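Local structure of hydrazine synthase subunit beta (Candidatus Kuenenia stuttgartiensis, 5C2V) at residues Cys326-Cys334 and Val344-Asp352; Gly271-Asp282 and Tyr311-Pro322. The protein forms part of the hydrazine synthase complex, which condenses nitric oxide with ammonium to hydrazine, and may modulate hydroxylamine transport between the gamma and alpha active sites. All blocks are in the same frame, centred on the assembly; numbering follows the deposited sequence.

Contact 1 of 2, residues Cys326-Cys334 and Val344-Asp352; sequences CLSPDGKFC and VTVIRTAVD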
loop_
_atom_site.group_PDB
_atom_site.type_symbol
_atom_site.label_atom_id
_atom_site.label_comp_id
_atom_site.label_asym_id
_atom_site.label_seq_id
_atom_site.Cartn_x
_atom_site.Cartn_y
_atom_site.Cartn_z
ATOM N N CYS B 326 19.869 -27.358 -37.365
ATOM C CA CYS B 326 20.970 -26.688 -38.054
ATOM C C CYS B 326 20.491 -25.434 -38.778
ATOM O O CYS B 326 19.300 -25.273 -39.037
ATOM C CB CYS B 326 21.651 -27.639 -39.041
ATOM S SG CYS B 326 20.659 -28.062 -40.491
ATOM N N LEU B 327 21.426 -24.548 -39.104
ATOM C CA LEU B 327 21.090 -23.283 -39.749
ATOM C C LEU B 327 21.730 -23.133 -41.122
ATOM O O LEU B 327 22.789 -23.701 -41.396
ATOM C CB LEU B 327 21.515 -22.107 -38.868
ATOM C CG LEU B 327 20.681 -21.787 -37.630
ATOM C CD1 LEU B 327 21.385 -20.736 -36.797
ATOM C CD2 LEU B 327 19.299 -21.307 -38.030
ATOM N N SER B 328 21.080 -22.356 -41.980
ATOM C CA SER B 328 21.678 -21.937 -43.239
ATOM C C SER B 328 22.725 -20.867 -42.938
ATOM O O SER B 328 22.603 -20.150 -41.945
ATOM C CB SER B 328 20.609 -21.407 -44.199
ATOM O OG SER B 328 19.932 -20.292 -43.646
ATOM N N PRO B 329 23.763 -20.761 -43.784
ATOM C CA PRO B 329 24.850 -19.803 -43.539
ATOM C C PRO B 329 24.381 -18.349 -43.444
ATOM O O PRO B 329 25.067 -17.536 -42.824
ATOM C CB PRO B 329 25.771 -19.998 -44.753
ATOM C CG PRO B 329 24.936 -20.695 -45.778
ATOM C CD PRO B 329 23.998 -21.556 -45.001
ATOM N N ASP B 330 23.238 -18.029 -44.042
ATOM C CA ASP B 330 22.681 -16.683 -43.935
ATOM C C ASP B 330 21.818 -16.531 -42.681
ATOM O O ASP B 330 21.459 -15.419 -42.293
ATOM C CB ASP B 330 21.873 -16.333 -45.189
ATOM C CG ASP B 330 20.812 -17.368 -45.517
ATOM O OD1 ASP B 330 20.553 -18.257 -44.679
ATOM O OD2 ASP B 330 20.230 -17.290 -46.620
ATOM N N GLY B 331 21.495 -17.658 -42.053
ATOM C CA GLY B 331 20.760 -17.664 -40.801
ATOM C C GLY B 331 19.276 -17.366 -40.913
ATOM O O GLY B 331 18.611 -17.128 -39.905
ATOM N N LYS B 332 18.749 -17.384 -42.132
ATOM C CA LYS B 332 17.336 -17.080 -42.343
ATOM C C LYS B 332 16.448 -18.323 -42.293
ATOM O O LYS B 332 15.222 -18.214 -42.324
ATOM C CB LYS B 332 17.145 -16.348 -43.675
ATOM C CG LYS B 332 18.359 -15.548 -44.114
ATOM C CD LYS B 332 17.967 -14.363 -44.987
ATOM C CE LYS B 332 17.124 -14.794 -46.175
ATOM N NZ LYS B 332 16.750 -13.636 -47.035
ATOM N N PHE B 333 17.064 -19.498 -42.209
ATOM C CA PHE B 333 16.307 -20.745 -42.141
ATOM C C PHE B 333 16.900 -21.741 -41.146
ATOM O O PHE B 333 18.116 -21.925 -41.081
ATOM C CB PHE B 333 16.215 -21.391 -43.525
ATOM C CG PHE B 333 15.392 -20.606 -44.506
ATOM C CD1 PHE B 333 14.009 -20.646 -44.455
ATOM C CD2 PHE B 333 15.999 -19.832 -45.482
ATOM C CE1 PHE B 333 13.247 -19.926 -45.355
ATOM C CE2 PHE B 333 15.241 -19.110 -46.385
ATOM C CZ PHE B 333 13.863 -19.158 -46.320
ATOM N N CYS B 334 16.025 -22.380 -40.377
ATOM C CA CYS B 334 16.432 -23.378 -39.394
ATOM C C CYS B 334 15.754 -24.716 -39.668
ATOM O O CYS B 334 14.533 -24.788 -39.785
ATOM C CB CYS B 334 16.099 -22.903 -37.978
ATOM S SG CYS B 334 16.557 -24.071 -36.675
ATOM N N VAL B 344 11.822 -33.556 -41.732
ATOM C CA VAL B 344 12.548 -32.353 -41.342
ATOM C C VAL B 344 11.647 -31.128 -41.403
ATOM O O VAL B 344 11.012 -30.861 -42.423
ATOM C CB VAL B 344 13.785 -32.115 -42.235
ATOM C CG1 VAL B 344 14.435 -30.778 -41.902
ATOM C CG2 VAL B 344 14.787 -33.251 -42.075
ATOM N N THR B 345 11.591 -30.387 -40.300
ATOM C CA THR B 345 10.802 -29.166 -40.244
ATOM C C THR B 345 11.640 -27.963 -40.662
ATOM O O THR B 345 12.743 -27.747 -40.147
ATOM C CB THR B 345 10.228 -28.927 -38.835
ATOM O OG1 THR B 345 9.344 -30.002 -38.489
ATOM C CG2 THR B 345 9.462 -27.614 -38.783
ATOM N N VAL B 346 11.106 -27.191 -41.604
ATOM C CA VAL B 346 11.771 -25.994 -42.104
ATOM C C VAL B 346 11.155 -24.743 -41.488
ATOM O O VAL B 346 9.953 -24.505 -41.608
ATOM C CB VAL B 346 11.687 -25.904 -43.639
ATOM C CG1 VAL B 346 12.475 -24.707 -44.144
ATOM C CG2 VAL B 346 12.197 -27.188 -44.273
ATOM N N ILE B 347 11.989 -23.946 -40.830
ATOM C CA ILE B 347 11.526 -22.771 -40.104
ATOM C C ILE B 347 12.132 -21.485 -40.655
ATOM O O ILE B 347 13.343 -21.391 -40.846
ATOM C CB ILE B 347 11.869 -22.870 -38.602
ATOM C CG1 ILE B 347 11.550 -24.267 -38.066
ATOM C CG2 ILE B 347 11.138 -21.797 -37.810
ATOM C CD1 ILE B 347 11.974 -24.478 -36.628
ATOM N N ARG B 348 11.282 -20.495 -40.909
ATOM C CA ARG B 348 11.753 -19.168 -41.287
ATOM C C ARG B 348 12.041 -18.373 -40.020
ATOM O O ARG B 348 11.147 -18.146 -39.209
ATOM C CB ARG B 348 10.718 -18.448 -42.154
ATOM C CG ARG B 348 11.107 -17.034 -42.564
ATOM C CD ARG B 348 12.288 -17.034 -43.520
ATOM N NE ARG B 348 12.531 -15.712 -44.087
ATOM C CZ ARG B 348 13.419 -14.844 -43.612
ATOM N NH1 ARG B 348 14.156 -15.160 -42.556
ATOM N NH2 ARG B 348 13.571 -13.663 -44.194
ATOM N N THR B 349 13.289 -17.954 -39.850
ATOM C CA THR B 349 13.706 -17.297 -38.617
ATOM C C THR B 349 13.342 -15.816 -38.600
ATOM O O THR B 349 12.750 -15.299 -39.547
ATOM C CB THR B 349 15.222 -17.440 -38.392
ATOM O OG1 THR B 349 15.929 -16.732 -39.417
ATOM C CG2 THR B 349 15.625 -18.907 -38.423
ATOM N N ALA B 350 13.701 -15.143 -37.512
ATOM C CA ALA B 350 13.413 -13.722 -37.351
ATOM C C ALA B 350 14.318 -12.872 -38.236
ATOM O O ALA B 350 14.004 -11.721 -38.537
ATOM C CB ALA B 350 13.563 -13.314 -35.894
ATOM N N VAL B 351 15.445 -13.448 -38.644
ATOM C CA VAL B 351 16.408 -12.753 -39.490
ATOM C C VAL B 351 15.802 -12.414 -40.850
ATOM O O VAL B 351 15.183 -13.262 -41.493
ATOM C CB VAL B 351 17.683 -13.593 -39.696
ATOM C CG1 VAL B 351 18.714 -12.811 -40.495
ATOM C CG2 VAL B 351 18.259 -14.019 -38.354
ATOM N N ASP B 352 15.981 -11.169 -41.279
ATOM C CA ASP B 352 15.453 -10.716 -42.559
ATOM C C ASP B 352 16.478 -9.873 -43.312
ATOM O O ASP B 352 17.626 -10.284 -43.485
ATOM C CB ASP B 352 14.165 -9.917 -42.353
ATOM C CG ASP B 352 14.336 -8.783 -41.360
ATOM O OD1 ASP B 352 15.263 -8.855 -40.527
ATOM O OD2 ASP B 352 13.541 -7.820 -41.413
#
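Cys334 and Ile347 form the hydrogen-bonded pair at the tight end of this contact, illustrating how an antiparallel hairpin passes from a regular ladder to an irregular end. Cys334 N reaches Ile347 O at 2.9 Å, and Ile347 N returns a bond to Cys334 O. On the buried face the CB of Cys334 lies 4.0 Å from CG2 of Thr349, and Cys334 and Thr349 pack on Tyr269 of strand 267-272. Thr349 carries the backbone bonding past the strand end, its N donating to Lys332 O at 3.2 Å. With chi1 at 66°, its OG1 stands between backbone N and carbonyl carbon and donates to a lone pair of Gly331 O at 2.8 Å, while Val351 CG2 covers the same oxygen.

The other face is looser: Phe333, Arg348 and Lys332 are partly exposed, although Ile6 of the gamma subunit packs on Phe333 and Arg4 of that subunit on Arg348. Phe333 and Arg348 meet at a slant, with CD of Arg348 3.6 Å from CE1 of Phe333; the planes of ring and guanidinium differ by 47°, and any cation-pi attraction is weak at best. Arg348 NH1 adds a weak bond to Lys332 O, and CE of Lys332 lies over one guanidinium face. Asp330, exposed in the turn Ser328-Gly331, accepts from Lys332 N in an Asx turn.

The hairpin of strands 333-338 and 343-348 forms part of the three-stranded last blade of a seven-bladed beta-propeller; a gamma-subunit strand, antiparallel to Val344-Arg348, carries that blade's sheet on.

Contact 2 of 2, residues Gly271-Asp282 and Tyr311-Pro322; sequences GVRGMHRVTILD and YLVARVPTGLGP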
loop_
_atom_site.group_PDB
_atom_site.type_symbol
_atom_site.label_atom_id
_atom_site.label_comp_id
_atom_site.label_asym_id
_atom_site.label_seq_id
_atom_site.Cartn_x
_atom_site.Cartn_y
_atom_site.Cartn_z
ATOM N N GLY B 271 16.633 -27.571 -30.221
ATOM C CA GLY B 271 15.713 -28.670 -30.422
ATOM C C GLY B 271 15.238 -29.204 -29.085
ATOM O O GLY B 271 16.043 -29.605 -28.244
ATOM N N VAL B 272 13.925 -29.215 -28.891
ATOM C CA VAL B 272 13.331 -29.786 -27.692
ATOM C C VAL B 272 12.626 -31.071 -28.086
ATOM O O VAL B 272 11.561 -31.051 -28.720
ATOM C CB VAL B 272 12.339 -28.822 -27.017
ATOM C CG1 VAL B 272 11.887 -29.381 -25.684
ATOM C CG2 VAL B 272 12.974 -27.451 -26.831
ATOM N N ARG B 273 13.231 -32.178 -27.668
ATOM C CA ARG B 273 12.898 -33.511 -28.148
ATOM C C ARG B 273 11.654 -34.073 -27.476
ATOM O O ARG B 273 10.804 -34.679 -28.127
ATOM C CB ARG B 273 14.092 -34.441 -27.920
ATOM C CG ARG B 273 14.101 -35.706 -28.756
ATOM C CD ARG B 273 15.308 -36.558 -28.396
ATOM N NE ARG B 273 15.575 -37.596 -29.387
ATOM C CZ ARG B 273 15.081 -38.828 -29.328
ATOM N NH1 ARG B 273 14.292 -39.180 -28.322
ATOM N NH2 ARG B 273 15.377 -39.708 -30.274
ATOM N N GLY B 274 11.555 -33.870 -26.167
ATOM C CA GLY B 274 10.421 -34.353 -25.408
ATOM C C GLY B 274 9.151 -33.595 -25.737
ATOM O O GLY B 274 8.074 -34.183 -25.839
ATOM N N MET B 275 9.277 -32.282 -25.892
ATOM C CA MET B 275 8.127 -31.431 -26.174
ATOM C C MET B 275 7.931 -31.160 -27.663
ATOM O O MET B 275 7.045 -30.396 -28.041
ATOM C CB MET B 275 8.247 -30.109 -25.418
ATOM C CG MET B 275 8.067 -30.259 -23.922
ATOM S SD MET B 275 6.619 -31.245 -23.492
ATOM C CE MET B 275 5.299 -30.142 -23.989
ATOM N N HIS B 276 8.773 -31.767 -28.495
ATOM C CA HIS B 276 8.623 -31.702 -29.949
ATOM C C HIS B 276 8.543 -30.280 -30.493
ATOM O O HIS B 276 7.628 -29.960 -31.252
ATOM C CB HIS B 276 7.371 -32.466 -30.390
ATOM C CG HIS B 276 7.168 -33.764 -29.674
ATOM N ND1 HIS B 276 8.087 -34.791 -29.718
ATOM C CD2 HIS B 276 6.150 -34.201 -28.898
ATOM C CE1 HIS B 276 7.643 -35.804 -28.999
ATOM N NE2 HIS B 276 6.472 -35.475 -28.488
ATOM N N ARG B 277 9.487 -29.424 -30.115
ATOM C CA ARG B 277 9.416 -28.036 -30.573
ATOM C C ARG B 277 10.777 -27.364 -30.587
ATOM O O ARG B 277 11.687 -27.799 -29.904
ATOM C CB ARG B 277 8.451 -27.241 -29.691
ATOM C CG ARG B 277 8.899 -27.113 -28.246
ATOM C CD ARG B 277 7.740 -26.728 -27.343
ATOM N NE ARG B 277 8.173 -26.501 -25.968
ATOM C CZ ARG B 277 7.347 -26.388 -24.933
ATOM N NH1 ARG B 277 6.037 -26.487 -25.110
ATOM N NH2 ARG B 277 7.835 -26.179 -23.717
ATOM N N VAL B 278 10.916 -26.294 -31.363
ATOM C CA VAL B 278 12.182 -25.570 -31.406
ATOM C C VAL B 278 12.097 -24.274 -30.609
ATOM O O VAL B 278 11.306 -23.388 -30.928
ATOM C CB VAL B 278 12.609 -25.252 -32.849
ATOM C CG1 VAL B 278 13.877 -24.411 -32.850
ATOM C CG2 VAL B 278 12.817 -26.538 -33.634
ATOM N N THR B 279 12.917 -24.173 -29.568
ATOM C CA THR B 279 12.947 -22.978 -28.735
ATOM C C THR B 279 13.998 -21.995 -29.238
ATOM O O THR B 279 15.189 -22.306 -29.285
ATOM C CB THR B 279 13.229 -23.322 -27.261
ATOM O OG1 THR B 279 12.077 -23.956 -26.690
ATOM C CG2 THR B 279 13.539 -22.062 -26.470
ATOM N N ILE B 280 13.542 -20.807 -29.621
ATOM C CA ILE B 280 14.421 -19.761 -30.125
ATOM C C ILE B 280 14.567 -18.641 -29.105
ATOM O O ILE B 280 13.569 -18.065 -28.649
ATOM C CB ILE B 280 13.902 -19.176 -31.449
ATOM C CG1 ILE B 280 13.531 -20.301 -32.419
ATOM C CG2 ILE B 280 14.935 -18.242 -32.062
ATOM C CD1 ILE B 280 12.923 -19.815 -33.713
ATOM N N LEU B 281 15.818 -18.342 -28.758
ATOM C CA LEU B 281 16.136 -17.348 -27.738
ATOM C C LEU B 281 16.934 -16.176 -28.304
ATOM O O LEU B 281 17.665 -16.324 -29.287
ATOM C CB LEU B 281 16.922 -17.995 -26.595
ATOM C CG LEU B 281 16.313 -19.225 -25.922
ATOM C CD1 LEU B 281 17.265 -19.783 -24.877
ATOM C CD2 LEU B 281 14.971 -18.882 -25.299
ATOM N N ASP B 282 16.806 -15.021 -27.656
ATOM C CA ASP B 282 17.533 -13.820 -28.052
ATOM C C ASP B 282 18.860 -13.785 -27.303
ATOM O O ASP B 282 18.890 -13.643 -26.082
ATOM C CB ASP B 282 16.701 -12.568 -27.755
ATOM C CG ASP B 282 17.278 -11.308 -28.380
ATOM O OD1 ASP B 282 18.499 -11.072 -28.263
ATOM O OD2 ASP B 282 16.499 -10.545 -28.989
ATOM N N TYR B 311 14.139 -13.299 -22.272
ATOM C CA TYR B 311 14.912 -13.598 -23.477
ATOM C C TYR B 311 14.257 -14.558 -24.479
ATOM O O TYR B 311 14.880 -14.898 -25.483
ATOM C CB TYR B 311 16.303 -14.134 -23.113
ATOM C CG TYR B 311 16.358 -15.176 -22.019
ATOM C CD1 TYR B 311 16.078 -16.512 -22.284
ATOM C CD2 TYR B 311 16.734 -14.830 -20.728
ATOM C CE1 TYR B 311 16.146 -17.467 -21.285
ATOM C CE2 TYR B 311 16.805 -15.777 -19.725
ATOM C CZ TYR B 311 16.510 -17.094 -20.008
ATOM O OH TYR B 311 16.581 -18.036 -19.008
ATOM N N LEU B 312 13.024 -14.997 -24.241
ATOM C CA LEU B 312 12.452 -16.001 -25.139
ATOM C C LEU B 312 11.840 -15.357 -26.376
ATOM O O LEU B 312 10.866 -14.610 -26.286
ATOM C CB LEU B 312 11.383 -16.828 -24.414
ATOM C CG LEU B 312 10.488 -17.716 -25.287
ATOM C CD1 LEU B 312 11.263 -18.897 -25.859
ATOM C CD2 LEU B 312 9.258 -18.190 -24.520
ATOM N N VAL B 313 12.425 -15.653 -27.535
ATOM C CA VAL B 313 11.868 -15.200 -28.803
ATOM C C VAL B 313 10.630 -15.990 -29.213
ATOM O O VAL B 313 9.569 -15.412 -29.449
ATOM C CB VAL B 313 12.907 -15.287 -29.940
ATOM C CG1 VAL B 313 12.285 -14.859 -31.262
ATOM C CG2 VAL B 313 14.125 -14.436 -29.614
ATOM N N ALA B 314 10.767 -17.313 -29.290
ATOM C CA ALA B 314 9.656 -18.143 -29.760
ATOM C C ALA B 314 9.760 -19.612 -29.354
ATOM O O ALA B 314 10.829 -20.090 -28.984
ATOM C CB ALA B 314 9.538 -18.038 -31.278
ATOM N N ARG B 315 8.634 -20.318 -29.418
ATOM C CA ARG B 315 8.643 -21.778 -29.413
ATOM C C ARG B 315 7.827 -22.284 -30.600
ATOM O O ARG B 315 6.611 -22.104 -30.655
ATOM C CB ARG B 315 8.095 -22.334 -28.098
ATOM C CG ARG B 315 8.950 -22.001 -26.885
ATOM C CD ARG B 315 8.440 -22.703 -25.637
ATOM N NE ARG B 315 9.279 -22.428 -24.474
ATOM C CZ ARG B 315 8.817 -21.979 -23.312
ATOM N NH1 ARG B 315 7.518 -21.756 -23.154
ATOM N NH2 ARG B 315 9.651 -21.755 -22.306
ATOM N N VAL B 316 8.512 -22.923 -31.543
ATOM C CA VAL B 316 7.919 -23.284 -32.827
ATOM C C VAL B 316 7.564 -24.769 -32.924
ATOM O O VAL B 316 8.410 -25.627 -32.667
ATOM C CB VAL B 316 8.865 -22.917 -33.984
ATOM C CG1 VAL B 316 8.140 -23.005 -35.308
ATOM C CG2 VAL B 316 9.422 -21.515 -33.784
ATOM N N PRO B 317 6.306 -25.071 -33.289
ATOM C CA PRO B 317 5.832 -26.445 -33.498
ATOM C C PRO B 317 6.709 -27.234 -34.467
ATOM O O PRO B 317 7.131 -26.704 -35.495
ATOM C CB PRO B 317 4.430 -26.245 -34.080
ATOM C CG PRO B 317 3.989 -24.937 -33.534
ATOM C CD PRO B 317 5.227 -24.086 -33.478
ATOM N N THR B 318 6.972 -28.494 -34.134
ATOM C CA THR B 318 7.846 -29.341 -34.935
ATOM C C THR B 318 7.230 -30.735 -35.042
ATOM O O THR B 318 6.159 -30.987 -34.490
ATOM C CB THR B 318 9.261 -29.421 -34.312
ATOM O OG1 THR B 318 9.597 -28.157 -33.730
ATOM C CG2 THR B 318 10.313 -29.769 -35.354
ATOM N N GLY B 319 7.898 -31.636 -35.756
ATOM C CA GLY B 319 7.504 -33.031 -35.777
ATOM C C GLY B 319 7.910 -33.691 -34.474
ATOM O O GLY B 319 8.427 -33.033 -33.572
ATOM N N LEU B 320 7.686 -34.994 -34.372
ATOM C CA LEU B 320 7.974 -35.707 -33.135
ATOM C C LEU B 320 9.458 -36.051 -33.018
ATOM O O LEU B 320 10.059 -36.586 -33.950
ATOM C CB LEU B 320 7.117 -36.972 -33.045
ATOM C CG LEU B 320 5.617 -36.746 -33.264
ATOM C CD1 LEU B 320 4.830 -38.024 -33.026
ATOM C CD2 LEU B 320 5.097 -35.617 -32.380
ATOM N N GLY B 321 10.038 -35.743 -31.861
ATOM C CA GLY B 321 11.447 -35.998 -31.600
ATOM C C GLY B 321 12.489 -35.201 -32.377
ATOM O O GLY B 321 13.342 -35.792 -33.038
ATOM N N PRO B 322 12.435 -33.858 -32.305
ATOM C CA PRO B 322 13.447 -33.036 -32.981
ATOM C C PRO B 322 14.795 -33.070 -32.260
ATOM O O PRO B 322 15.137 -32.143 -31.527
ATOM C CB PRO B 322 12.840 -31.633 -32.943
ATOM C CG PRO B 322 11.995 -31.634 -31.733
ATOM C CD PRO B 322 11.457 -33.029 -31.579
#
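Ile280 packs its CD1 against CG2 of Val316 at 3.9 Å, and its CG2 meets the CB of Val313. On the reverse face, CD2 of Leu281 crosses to CD1 of Leu312 at 3.8 Å. A classic beta bulge in strand 312-317 shifts the register between Ile280 and Leu281: Val313 and Ala314 both face Ile280, whose O accepts from Ala314 N at 3.0 Å and more weakly from Val313 N.

Further along, Arg277 and Arg315 run side by side, their guanidinium planes 14° apart and CD of Arg315 over one face of the Arg277 group. Salt bridges to Asp253 (Arg277) and Asp248 (Arg315) probably offset the like charges. At the far polar edge, His276 ND1 accepts from Gly321 N at 3.1 Å and NE2 bonds to Asp52 of the gamma subunit, fixing the imidazole from two sides. Leu320 CD2 adds a CH-pi contact over the ring face, 3.9 Å from the His276 centroid.

Strand 277-282 lies between strands 267-272 and 312-317 in its propeller blade. OD1 of Asp282 accepts from Asp284 N, capping helix 283-291, against which Tyr311 packs, and Val278 packs on Ala336 of strand 333-338 in the next blade.

Contacts 1 and 2 show how consecutive propeller blades are joined in series: strand 312-317 ends one blade and strand 322-327 opens the next, so the whole of contact 2 precedes contact 1 along the chain. Their centres lie about 13 Å apart, and the blades touch directly. CD1 of Ile347 packs 3.7 Å from CG2 of Val278, and OG1 of Thr345, hydrogen-bonded to Asn338, lies 3.3 Å from CG2 of Thr318. Both contacts meet the gamma subunit, and contact 2 also meets the alpha subunit. In contact 2 the Arg273 side chain comes to about 13 Å from a bound heme c, whereas the calcium and betaine sites involve other residues.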